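Local coordinates for protein prolyl oligopeptidase (Novosphingobium capsulatum, PDB 1YR2) that probably hydrolyses oligopeptides as a serine endopeptidase of the S9A family, cutting after proline and, far less readily, after alanine, at residues A[382-387]-A[475-480]. Sequence-based numbering, arbitrary orientation.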
loop_
_atom_site.group_PDB
_atom_site.type_symbol
_atom_site.label_atom_id
_atom_site.label_comp_id
_atom_site.label_asym_id
_atom_site.label_seq_id
_atom_site.Cartn_x
_atom_site.Cartn_y
_atom_site.Cartn_z
ATOM N N HIS A 382 10.372 4.319 -10.394
ATOM C CA HIS A 382 11.514 3.958 -11.210
ATOM C C HIS A 382 11.940 2.501 -10.927
ATOM O O HIS A 382 12.468 2.190 -9.882
ATOM C CB HIS A 382 12.660 4.909 -10.847
ATOM C CG HIS A 382 13.860 4.780 -11.736
ATOM N ND1 HIS A 382 13.848 5.204 -13.045
ATOM C CD2 HIS A 382 15.106 4.282 -11.508
ATOM C CE1 HIS A 382 15.033 4.966 -13.596
ATOM N NE2 HIS A 382 15.807 4.389 -12.689
ATOM N N ASP A 383 11.714 1.628 -11.891
ATOM C CA ASP A 383 11.936 0.179 -11.722
ATOM C C ASP A 383 11.378 -0.357 -10.389
ATOM O O ASP A 383 12.082 -0.972 -9.585
ATOM C CB ASP A 383 13.398 -0.179 -11.897
ATOM C CG ASP A 383 13.914 0.092 -13.314
ATOM O OD1 ASP A 383 13.328 -0.359 -14.320
ATOM O OD2 ASP A 383 14.956 0.732 -13.491
ATOM N N ALA A 384 10.094 -0.119 -10.189
ATOM C CA ALA A 384 9.312 -0.685 -9.082
ATOM C C ALA A 384 9.664 -0.212 -7.682
ATOM O O ALA A 384 9.343 -0.874 -6.747
ATOM C CB ALA A 384 9.346 -2.220 -9.168
ATOM N N LYS A 385 10.276 0.962 -7.561
ATOM C CA LYS A 385 10.644 1.556 -6.284
ATOM C C LYS A 385 10.655 3.078 -6.522
ATOM O O LYS A 385 10.533 3.545 -7.645
ATOM C CB LYS A 385 12.026 1.040 -5.835
ATOM C CG LYS A 385 13.132 1.553 -6.843
ATOM C CD LYS A 385 14.489 1.069 -6.613
ATOM C CE LYS A 385 15.388 1.575 -7.790
ATOM N NZ LYS A 385 14.893 0.863 -9.008
ATOM N N SER A 386 10.804 3.851 -5.470
ATOM C CA SER A 386 10.752 5.291 -5.577
ATOM C C SER A 386 12.098 5.877 -6.029
ATOM O O SER A 386 13.146 5.438 -5.612
ATOM C CB SER A 386 10.287 5.937 -4.269
ATOM O OG SER A 386 8.902 5.710 -4.021
ATOM N N GLN A 387 12.041 6.873 -6.912
ATOM C CA GLN A 387 13.121 7.792 -7.168
ATOM C C GLN A 387 12.536 9.197 -7.036
ATOM O O GLN A 387 11.569 9.522 -7.741
ATOM C CB GLN A 387 13.656 7.627 -8.588
ATOM C CG GLN A 387 14.789 8.574 -8.888
ATOM C CD GLN A 387 15.421 8.278 -10.178
ATOM O OE1 GLN A 387 14.801 8.455 -11.223
ATOM N NE2 GLN A 387 16.689 7.851 -10.133
ATOM N N PRO A 475 12.141 -7.368 -12.534
ATOM C CA PRO A 475 12.759 -6.952 -11.267
ATOM C C PRO A 475 12.428 -7.900 -10.096
ATOM O O PRO A 475 11.355 -8.476 -9.996
ATOM C CB PRO A 475 12.168 -5.551 -11.010
ATOM C CG PRO A 475 11.332 -5.206 -12.202
ATOM C CD PRO A 475 10.979 -6.531 -12.891
ATOM N N MET A 476 13.406 -8.074 -9.237
ATOM C CA MET A 476 13.207 -8.768 -7.966
ATOM C C MET A 476 13.982 -8.067 -6.855
ATOM O O MET A 476 15.137 -7.676 -7.041
ATOM C CB MET A 476 13.638 -10.222 -8.064
ATOM C CG MET A 476 13.541 -11.007 -6.755
ATOM S SD MET A 476 13.591 -12.791 -7.064
ATOM C CE MET A 476 15.044 -12.956 -8.040
ATOM N N PHE A 477 13.333 -7.954 -5.686
ATOM C CA PHE A 477 13.933 -7.441 -4.455
ATOM C C PHE A 477 14.398 -8.624 -3.642
ATOM O O PHE A 477 13.735 -9.671 -3.606
ATOM C CB PHE A 477 12.916 -6.687 -3.577
ATOM C CG PHE A 477 12.358 -5.445 -4.180
ATOM C CD1 PHE A 477 13.177 -4.374 -4.469
ATOM C CD2 PHE A 477 11.012 -5.357 -4.503
ATOM C CE1 PHE A 477 12.679 -3.240 -5.080
ATOM C CE2 PHE A 477 10.500 -4.197 -5.097
ATOM C CZ PHE A 477 11.340 -3.141 -5.362
ATOM N N ILE A 478 15.558 -8.495 -3.027
ATOM C CA ILE A 478 16.091 -9.517 -2.118
ATOM C C ILE A 478 16.496 -8.802 -0.844
ATOM O O ILE A 478 17.253 -7.816 -0.896
ATOM C CB ILE A 478 17.330 -10.154 -2.779
ATOM C CG1 ILE A 478 16.927 -10.884 -4.048
ATOM C CG2 ILE A 478 17.985 -11.194 -1.830
ATOM C CD1 ILE A 478 18.088 -11.126 -4.940
ATOM N N VAL A 479 16.014 -9.279 0.293
ATOM C CA VAL A 479 16.142 -8.553 1.533
ATOM C C VAL A 479 16.713 -9.503 2.543
ATOM O O VAL A 479 16.187 -10.573 2.763
ATOM C CB VAL A 479 14.763 -8.088 2.051
ATOM C CG1 VAL A 479 14.955 -7.178 3.257
ATOM C CG2 VAL A 479 14.024 -7.353 0.976
ATOM N N ARG A 480 17.818 -9.117 3.136
ATOM C CA ARG A 480 18.529 -9.998 4.075
ATOM C C ARG A 480 19.157 -9.201 5.181
ATOM O O ARG A 480 19.654 -8.090 4.964
ATOM C CB ARG A 480 19.653 -10.702 3.356
ATOM C CG ARG A 480 19.177 -11.817 2.449
ATOM C CD ARG A 480 20.255 -12.423 1.577
ATOM N NE ARG A 480 20.760 -11.479 0.577
ATOM C CZ ARG A 480 21.564 -11.845 -0.406
ATOM N NH1 ARG A 480 21.957 -13.106 -0.504
ATOM N NH2 ARG A 480 22.010 -10.953 -1.281
#
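Phe477 reaches out of strand 473-481 and sets the edge of its ring against Ala384 and Lys385, in the hairpin turn between strands 375-382 and 385-392. The turn belongs to a four-stranded antiparallel blade of the beta-propeller. Strand 473-481 is part of the mixed sheet of the alpha/beta-hydrolase domain, so this buried contact joins the two domains. CG of Phe477 lies anti to the carbonyl carbon, with chi1 at -64°, and CZ leads toward the turn. Ala384 CB is 4.4 Å from Phe477 CZ, and Lys385 CB lies 4.3 Å from the same atom, near the ring plane. Phe428 also meets the Phe477 ring, their planes inclined at about 55°. The turn has left-handed backbone angles at Asp383 and Ala384. The amine of Lys385 folds back over it and bonds His382 O, with 2.9 Å from NZ to O and the donor tilted 33° from the carbonyl plane. Gln463 of neighbouring strand 459-467 binds both this amine and Asp383 O, a polar link beside the apolar one. Ala384 O has no hydrogen-bond partner in the model; it lies at the ring edge, in plane, 3.3 Å from Phe477 CZ, and the ring's CG-CZ axis aims nearly at it.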